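PDB 4WES: nitrogenase molybdenum-iron protein beta chain from Clostridium pasteurianum, which forms with the alpha chain the nitrogenase component that reduces dinitrogen to ammonium, the two chains sharing an [8Fe-7S] cluster. Local coordinates for residues A14-T22 against K369-V377; E402-G410 against L433-K444. All coordinates share one frame; numbering follows the deposited sequence.

Both contacts reach the same five-stranded parallel sheet, but at its two outermost strands: contact 1 follows strand 367-370 into helix 374-383, and contact 2 lays helix 426-448 along strand 406-408. Their centres are 22 Å apart and they do not touch. Contact 1 is buried where the N-terminal segment lies between the sheet's domain and the alpha chain, and is rich in polar and charged groups, with an isoleucine on a phenylalanine face as its main apolar contact. Contact 2 is partly buried, with the second beta subunit close by; its middle is aliphatic, and its polar groups lie at one end, where a lysine holds a carbonyl, and along one flank, where waters join a glutamate to the strand.

Contact 1: A14-T22 against K369-V377; sequences ALRINPAKT and KVEGDFFDV
A capping box at the start of helix 374-383 receives the N-terminal segment 14-22: Asp373, the N-cap residue, takes Arg16 NH1 on OD2 at 2.9 Å in a salt bridge while its OD1 accepts from Asp376 N. With chi1 57°, the Asp373 carboxylate stands between its own N and carbonyl carbon and can serve helix and arginine together. NH1 comes from above the carboxylate plane, 47° out of it, although OD2 lies near the guanidinium plane; Arg12 is a second cation on the same oxygen. The Arg16 chain, bent at chi2 and chi3, also lets NH1 and NH2 make weak bonds to Glu371 O. Asp376 OD2 closes the box on Asp373 N at 3.0 Å, and Lys369 NZ meets that oxygen from the other face.

Farther along, Phe374 N donates to Asn18 O (2.9 Å), and the Phe374 ring turns its edge to the carbonyls of Asn18 and Pro19. Ile17 CD1 sits over the centre of the Phe375 ring, 3.9 Å from its centroid and 8° off the normal, a CH-pi contact. Water 4 bridges Ala20 N and Gly372 O. Arg16 and Ile17 pair antiparallel with a strand of the alpha chain, and Asp109 of that chain holds Arg16 NE. The arrangement is that of a capped helix start in an alpha/beta domain, buried at the alpha-beta interface, with the Pro19 side chain about 10 Å from the [8Fe-7S] cluster.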
# COMPACT_ATOMS: atom_id res chain seq x y z
N ALA B 14 24.13 18.33 -22.80
CA ALA B 14 24.63 17.18 -23.53
C ALA B 14 24.51 15.86 -22.77
O ALA B 14 24.16 14.83 -23.37
CB ALA B 14 26.07 17.42 -23.97
N LEU B 15 24.85 15.88 -21.49
CA LEU B 15 24.86 14.64 -20.71
C LEU B 15 23.48 14.36 -20.14
O LEU B 15 22.95 15.12 -19.35
CB LEU B 15 25.85 14.84 -19.55
CG LEU B 15 26.07 13.64 -18.67
CD1 LEU B 15 26.83 12.53 -19.37
CD2 LEU B 15 26.83 14.05 -17.41
N ARG B 16 22.91 13.22 -20.58
CA ARG B 16 21.62 12.75 -20.08
C ARG B 16 21.90 11.81 -18.90
O ARG B 16 22.74 10.93 -19.00
CB ARG B 16 20.92 12.04 -21.22
CG ARG B 16 19.58 11.39 -20.88
CD ARG B 16 18.52 12.35 -20.42
NE ARG B 16 18.17 13.30 -21.48
CZ ARG B 16 17.68 14.51 -21.28
NH1 ARG B 16 17.54 15.00 -20.06
NH2 ARG B 16 17.36 15.28 -22.31
N ILE B 17 21.14 12.00 -17.82
CA ILE B 17 21.37 11.25 -16.60
C ILE B 17 20.02 10.72 -16.13
O ILE B 17 19.10 11.48 -15.95
CB ILE B 17 21.99 12.12 -15.47
CG1 ILE B 17 23.24 12.87 -15.94
CG2 ILE B 17 22.28 11.25 -14.26
CD1 ILE B 17 23.75 13.90 -14.93
N ASN B 18 19.92 9.39 -15.93
CA ASN B 18 18.74 8.84 -15.26
C ASN B 18 17.46 9.21 -16.03
O ASN B 18 16.57 9.92 -15.53
CB ASN B 18 18.67 9.25 -13.80
CG ASN B 18 19.81 8.70 -12.98
OD1 ASN B 18 20.68 8.01 -13.48
ND2 ASN B 18 19.80 9.03 -11.69
N PRO B 19 17.35 8.74 -17.28
CA PRO B 19 16.31 9.24 -18.19
C PRO B 19 14.88 8.87 -17.80
O PRO B 19 14.62 7.80 -17.24
CB PRO B 19 16.72 8.61 -19.51
CG PRO B 19 17.35 7.32 -19.13
CD PRO B 19 18.19 7.71 -17.92
N ALA B 20 13.96 9.75 -18.21
CA ALA B 20 12.53 9.57 -18.04
C ALA B 20 11.88 9.08 -19.35
O ALA B 20 10.80 9.54 -19.74
CB ALA B 20 11.89 10.84 -17.52
N LYS B 21 12.54 8.13 -19.99
CA LYS B 21 12.08 7.49 -21.22
C LYS B 21 13.00 6.32 -21.49
O LYS B 21 14.11 6.24 -20.92
CB LYS B 21 12.16 8.45 -22.43
CG LYS B 21 13.57 8.97 -22.72
CD LYS B 21 13.75 9.52 -24.11
CE LYS B 21 15.18 10.04 -24.28
NZ LYS B 21 15.46 10.52 -25.66
N THR B 22 12.57 5.43 -22.39
CA THR B 22 13.50 4.54 -23.04
C THR B 22 13.25 4.61 -24.57
O THR B 22 12.56 5.52 -25.01
CB THR B 22 13.45 3.12 -22.44
OG1 THR B 22 14.55 2.40 -23.00
CG2 THR B 22 12.14 2.40 -22.65
N LYS B 369 8.83 20.27 -17.51
CA LYS B 369 9.91 20.12 -18.45
C LYS B 369 9.71 18.91 -19.35
O LYS B 369 9.45 17.79 -18.91
CB LYS B 369 11.26 19.99 -17.74
CG LYS B 369 12.45 20.00 -18.68
CD LYS B 369 13.78 20.04 -17.94
CE LYS B 369 14.93 19.94 -18.88
NZ LYS B 369 16.24 19.97 -18.17
N VAL B 370 9.84 19.17 -20.64
CA VAL B 370 9.89 18.15 -21.68
C VAL B 370 11.37 17.79 -21.91
O VAL B 370 12.24 18.67 -21.96
CB VAL B 370 9.24 18.69 -22.95
CG1 VAL B 370 9.48 17.79 -24.15
CG2 VAL B 370 7.76 18.90 -22.73
N GLU B 371 11.65 16.50 -22.07
CA GLU B 371 13.02 16.04 -22.14
C GLU B 371 13.80 16.41 -20.88
O GLU B 371 14.99 16.72 -20.93
CB GLU B 371 13.72 16.43 -23.43
CG GLU B 371 13.07 15.85 -24.67
CD GLU B 371 13.84 16.19 -25.90
OE1 GLU B 371 14.74 15.42 -26.30
OE2 GLU B 371 13.57 17.25 -26.46
N GLY B 372 13.14 16.33 -19.74
CA GLY B 372 13.82 16.36 -18.44
C GLY B 372 14.06 14.93 -17.97
O GLY B 372 13.56 13.97 -18.56
N ASP B 373 14.84 14.81 -16.90
CA ASP B 373 15.17 13.48 -16.40
C ASP B 373 15.06 13.42 -14.87
O ASP B 373 14.70 14.40 -14.21
CB ASP B 373 16.53 13.02 -16.96
CG ASP B 373 17.67 13.98 -16.65
OD1 ASP B 373 17.72 14.51 -15.53
OD2 ASP B 373 18.54 14.13 -17.53
N PHE B 374 15.29 12.23 -14.30
CA PHE B 374 15.19 12.05 -12.85
C PHE B 374 16.25 12.83 -12.10
O PHE B 374 16.08 13.08 -10.92
CB PHE B 374 15.27 10.57 -12.48
CG PHE B 374 14.01 9.76 -12.70
CD1 PHE B 374 13.08 9.61 -11.69
CD2 PHE B 374 13.74 9.14 -13.91
CE1 PHE B 374 11.96 8.84 -11.84
CE2 PHE B 374 12.60 8.37 -14.09
CZ PHE B 374 11.70 8.24 -13.04
N PHE B 375 17.37 13.15 -12.74
CA PHE B 375 18.39 13.98 -12.09
C PHE B 375 17.87 15.40 -11.94
O PHE B 375 18.00 15.99 -10.84
CB PHE B 375 19.69 13.89 -12.90
CG PHE B 375 20.90 14.47 -12.22
CD1 PHE B 375 21.80 13.67 -11.53
CD2 PHE B 375 21.19 15.82 -12.32
CE1 PHE B 375 22.93 14.19 -10.96
CE2 PHE B 375 22.33 16.33 -11.72
CZ PHE B 375 23.21 15.52 -11.07
N ASP B 376 17.27 15.94 -12.99
CA ASP B 376 16.63 17.26 -12.88
C ASP B 376 15.66 17.32 -11.71
O ASP B 376 15.71 18.23 -10.88
CB ASP B 376 15.82 17.57 -14.13
CG ASP B 376 16.67 17.88 -15.37
OD1 ASP B 376 17.68 18.61 -15.26
OD2 ASP B 376 16.23 17.44 -16.46
N VAL B 377 14.73 16.35 -11.64
CA VAL B 377 13.69 16.47 -10.65
C VAL B 377 14.29 16.38 -9.25
O VAL B 377 13.83 17.06 -8.33
CB VAL B 377 12.55 15.48 -10.89
CG1 VAL B 377 11.50 15.60 -9.79
CG2 VAL B 377 11.88 15.79 -12.21
O HOH W 1 16.04 13.83 -24.51
O HOH W 2 17.43 17.63 -18.83
O HOH W 3 17.81 10.58 -10.00
O HOH W 4 14.83 11.94 -19.90
O HOH W 5 14.11 12.68 -26.86

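Contact 2: E402-G410 against L433-K444; sequences ENIPFVRFG and LVEEITNVILDK
Asn403 O takes Lys444 NZ at 2.8 Å, nearly along the C=O axis (168°); Asn403 itself, with positive phi, has left the helical conformation of the residues before it. The lysine is extended throughout, with CG anti to the backbone N, and its CE and NZ pass beside the Asn403 amide, whose ND2 is held by Glu448. Pro405 comes next, its ring crossing the lysine chain at about a right angle: CG lies 3.7 Å from Lys444 CD, while CB rests on Val440 CG2 at 3.8 Å. Strand 406-408 then runs roughly antiparallel to the helix segment, at 149° with the axes 8.3 Å apart. Phe406 turns its side chain from the helix, but its carbonyl O faces Val440 CG1 and is joined to Glu436 OE2 by water 6.

Val407 sets its two methyls to different work. CG2 packs on Val440 CG2 (3.8 Å) and Ile437 CG1, the side chains crossing at about a right angle, whereas CG1, anti to the backbone N at chi1 176°, lies against the Glu436 carboxylate, 3.6 Å from CD. Water 7 donates to Glu436 OE1 and water 8 to OE2, and both donate to Arg408 O. The Arg408 side chain leads elsewhere: its guanidinium turns one face to the edge of the Phe406 ring, CE2 lying over it, and pairs with Asp415. At the end of the segment Phe409 CD1 lies 4.2 Å from Leu433 CD2, which meets the ring at its edge.

Helix 426-448 thus covers the edge strand of the parallel sheet with an aliphatic row. The glutamate touches the strand through a valine methyl and shared waters, consistent with a carboxylate that stays hydrated at the margin, while the lysine provides the direct hydrogen bond between helix and loop.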
# COMPACT_ATOMS: atom_id res chain seq x y z
N GLU B 402 15.11 11.41 -0.11
CA GLU B 402 14.43 12.61 0.33
C GLU B 402 13.26 12.36 1.26
O GLU B 402 12.64 13.32 1.73
CB GLU B 402 13.99 13.40 -0.91
CG GLU B 402 15.14 13.81 -1.83
CD GLU B 402 16.16 14.74 -1.22
OE1 GLU B 402 17.34 14.67 -1.62
OE2 GLU B 402 15.79 15.56 -0.33
N ASN B 403 12.97 11.09 1.54
CA ASN B 403 11.88 10.72 2.44
C ASN B 403 10.55 11.25 1.96
O ASN B 403 9.84 11.94 2.67
CB ASN B 403 12.20 11.14 3.87
CG ASN B 403 11.25 10.52 4.88
OD1 ASN B 403 10.54 9.56 4.61
ND2 ASN B 403 11.25 11.06 6.09
N ILE B 404 10.16 10.87 0.73
CA ILE B 404 8.92 11.32 0.10
C ILE B 404 7.99 10.13 -0.09
O ILE B 404 8.40 9.12 -0.68
CB ILE B 404 9.19 11.95 -1.29
CG1 ILE B 404 10.23 13.06 -1.24
CG2 ILE B 404 7.90 12.50 -1.87
CD1 ILE B 404 10.76 13.44 -2.59
N PRO B 405 6.73 10.26 0.34
CA PRO B 405 5.72 9.21 -0.00
C PRO B 405 5.69 8.97 -1.49
O PRO B 405 5.66 9.90 -2.28
CB PRO B 405 4.42 9.81 0.53
CG PRO B 405 4.86 10.68 1.66
CD PRO B 405 6.14 11.32 1.18
N PHE B 406 5.68 7.67 -1.85
CA PHE B 406 5.98 7.26 -3.22
C PHE B 406 4.90 6.35 -3.79
O PHE B 406 4.58 5.32 -3.20
CB PHE B 406 7.34 6.56 -3.24
CG PHE B 406 7.80 6.05 -4.59
CD1 PHE B 406 7.78 6.86 -5.70
CD2 PHE B 406 8.29 4.76 -4.72
CE1 PHE B 406 8.19 6.39 -6.94
CE2 PHE B 406 8.70 4.29 -5.95
CZ PHE B 406 8.66 5.10 -7.06
N VAL B 407 4.37 6.71 -4.96
CA VAL B 407 3.43 5.92 -5.73
C VAL B 407 4.07 5.46 -7.02
O VAL B 407 4.44 6.29 -7.84
CB VAL B 407 2.15 6.71 -6.00
CG1 VAL B 407 1.17 5.93 -6.88
CG2 VAL B 407 1.50 7.11 -4.67
N ARG B 408 4.14 4.15 -7.20
CA ARG B 408 4.62 3.57 -8.45
C ARG B 408 3.55 3.69 -9.53
O ARG B 408 2.40 3.27 -9.32
CB ARG B 408 5.00 2.12 -8.22
CG ARG B 408 6.28 1.96 -7.44
CD ARG B 408 6.49 0.54 -6.95
NE ARG B 408 7.78 0.41 -6.27
CZ ARG B 408 8.03 0.79 -5.01
NH1 ARG B 408 7.06 1.26 -4.26
NH2 ARG B 408 9.27 0.73 -4.57
N PHE B 409 3.92 4.23 -10.68
CA PHE B 409 2.96 4.53 -11.76
C PHE B 409 3.70 4.48 -13.08
O PHE B 409 4.87 4.88 -13.15
CB PHE B 409 2.42 5.94 -11.48
CG PHE B 409 1.42 6.46 -12.49
CD1 PHE B 409 0.08 6.29 -12.28
CD2 PHE B 409 1.85 7.14 -13.59
CE1 PHE B 409 -0.84 6.80 -13.19
CE2 PHE B 409 0.94 7.65 -14.50
CZ PHE B 409 -0.40 7.48 -14.31
N GLY B 410 3.06 3.99 -14.12
CA GLY B 410 3.64 4.01 -15.45
C GLY B 410 4.56 2.84 -15.70
O GLY B 410 4.23 1.70 -15.40
N LEU B 433 -6.23 4.91 -7.28
CA LEU B 433 -5.19 5.94 -7.14
C LEU B 433 -5.37 6.77 -5.87
O LEU B 433 -4.39 7.05 -5.17
CB LEU B 433 -5.15 6.86 -8.36
CG LEU B 433 -4.50 6.29 -9.61
CD1 LEU B 433 -4.79 7.19 -10.79
CD2 LEU B 433 -3.00 6.06 -9.42
N VAL B 434 -6.60 7.20 -5.57
CA VAL B 434 -6.79 7.99 -4.38
C VAL B 434 -6.48 7.20 -3.13
O VAL B 434 -5.87 7.70 -2.19
CB VAL B 434 -8.21 8.58 -4.29
CG1 VAL B 434 -8.43 9.37 -3.02
CG2 VAL B 434 -8.47 9.45 -5.53
N GLU B 435 -6.89 5.93 -3.10
CA GLU B 435 -6.53 5.06 -1.98
C GLU B 435 -5.02 4.94 -1.83
O GLU B 435 -4.49 5.07 -0.73
CB GLU B 435 -7.18 3.70 -2.15
CG GLU B 435 -6.87 2.79 -0.99
CD GLU B 435 -7.29 1.37 -1.13
OE1 GLU B 435 -7.50 0.89 -2.29
OE2 GLU B 435 -7.37 0.70 -0.08
N GLU B 436 -4.35 4.68 -2.95
CA GLU B 436 -2.89 4.52 -2.87
C GLU B 436 -2.18 5.79 -2.41
O GLU B 436 -1.27 5.74 -1.58
CB GLU B 436 -2.36 4.12 -4.23
CG GLU B 436 -0.93 3.67 -4.27
CD GLU B 436 -0.57 3.04 -5.64
OE1 GLU B 436 -1.27 3.29 -6.70
OE2 GLU B 436 0.45 2.35 -5.67
N ILE B 437 -2.57 6.93 -2.96
CA ILE B 437 -1.99 8.21 -2.59
C ILE B 437 -2.21 8.49 -1.11
O ILE B 437 -1.28 8.87 -0.38
CB ILE B 437 -2.57 9.34 -3.48
CG1 ILE B 437 -2.04 9.24 -4.91
CG2 ILE B 437 -2.25 10.71 -2.88
CD1 ILE B 437 -2.77 10.06 -5.94
N THR B 438 -3.46 8.36 -0.66
CA THR B 438 -3.73 8.67 0.74
C THR B 438 -3.07 7.64 1.66
O THR B 438 -2.62 8.00 2.75
CB THR B 438 -5.22 8.87 1.01
OG1 THR B 438 -5.97 7.73 0.67
CG2 THR B 438 -5.75 10.04 0.23
N ASN B 439 -3.04 6.38 1.25
CA ASN B 439 -2.35 5.37 2.06
C ASN B 439 -0.89 5.76 2.29
O ASN B 439 -0.37 5.64 3.41
CB ASN B 439 -2.36 3.99 1.40
CG ASN B 439 -3.65 3.21 1.55
OD1 ASN B 439 -4.59 3.62 2.23
ND2 ASN B 439 -3.68 2.07 0.90
N VAL B 440 -0.16 6.15 1.24
CA VAL B 440 1.26 6.43 1.43
C VAL B 440 1.51 7.70 2.22
O VAL B 440 2.46 7.78 3.03
CB VAL B 440 2.07 6.45 0.10
CG1 VAL B 440 2.07 5.11 -0.56
CG2 VAL B 440 1.71 7.56 -0.86
N ILE B 441 0.61 8.68 2.08
CA ILE B 441 0.69 9.90 2.88
C ILE B 441 0.44 9.58 4.34
O ILE B 441 1.21 10.00 5.23
CB ILE B 441 -0.29 10.97 2.34
CG1 ILE B 441 0.24 11.50 0.99
CG2 ILE B 441 -0.55 12.06 3.36
CD1 ILE B 441 -0.77 12.35 0.24
N LEU B 442 -0.61 8.81 4.64
CA LEU B 442 -0.91 8.44 6.01
C LEU B 442 0.13 7.52 6.62
O LEU B 442 0.45 7.65 7.81
CB LEU B 442 -2.32 7.85 6.09
CG LEU B 442 -3.43 8.87 6.01
CD1 LEU B 442 -4.78 8.23 5.69
CD2 LEU B 442 -3.54 9.66 7.29
N ASP B 443 0.69 6.61 5.84
CA ASP B 443 1.72 5.73 6.36
C ASP B 443 2.90 6.55 6.91
O ASP B 443 3.44 6.26 7.98
CB ASP B 443 2.25 4.80 5.26
CG ASP B 443 1.39 3.56 5.02
OD1 ASP B 443 0.46 3.26 5.80
OD2 ASP B 443 1.69 2.90 4.00
N LYS B 444 3.32 7.58 6.17
CA LYS B 444 4.43 8.41 6.63
C LYS B 444 4.03 9.17 7.88
O LYS B 444 4.80 9.22 8.84
CB LYS B 444 4.88 9.37 5.53
CG LYS B 444 6.02 10.30 6.02
CD LYS B 444 6.55 11.20 4.95
CE LYS B 444 7.58 12.17 5.59
NZ LYS B 444 8.24 13.04 4.64
O HOH W 6 2.79 3.03 -3.88
O HOH W 7 -0.26 3.85 -9.48
O HOH W 8 1.36 1.05 -7.83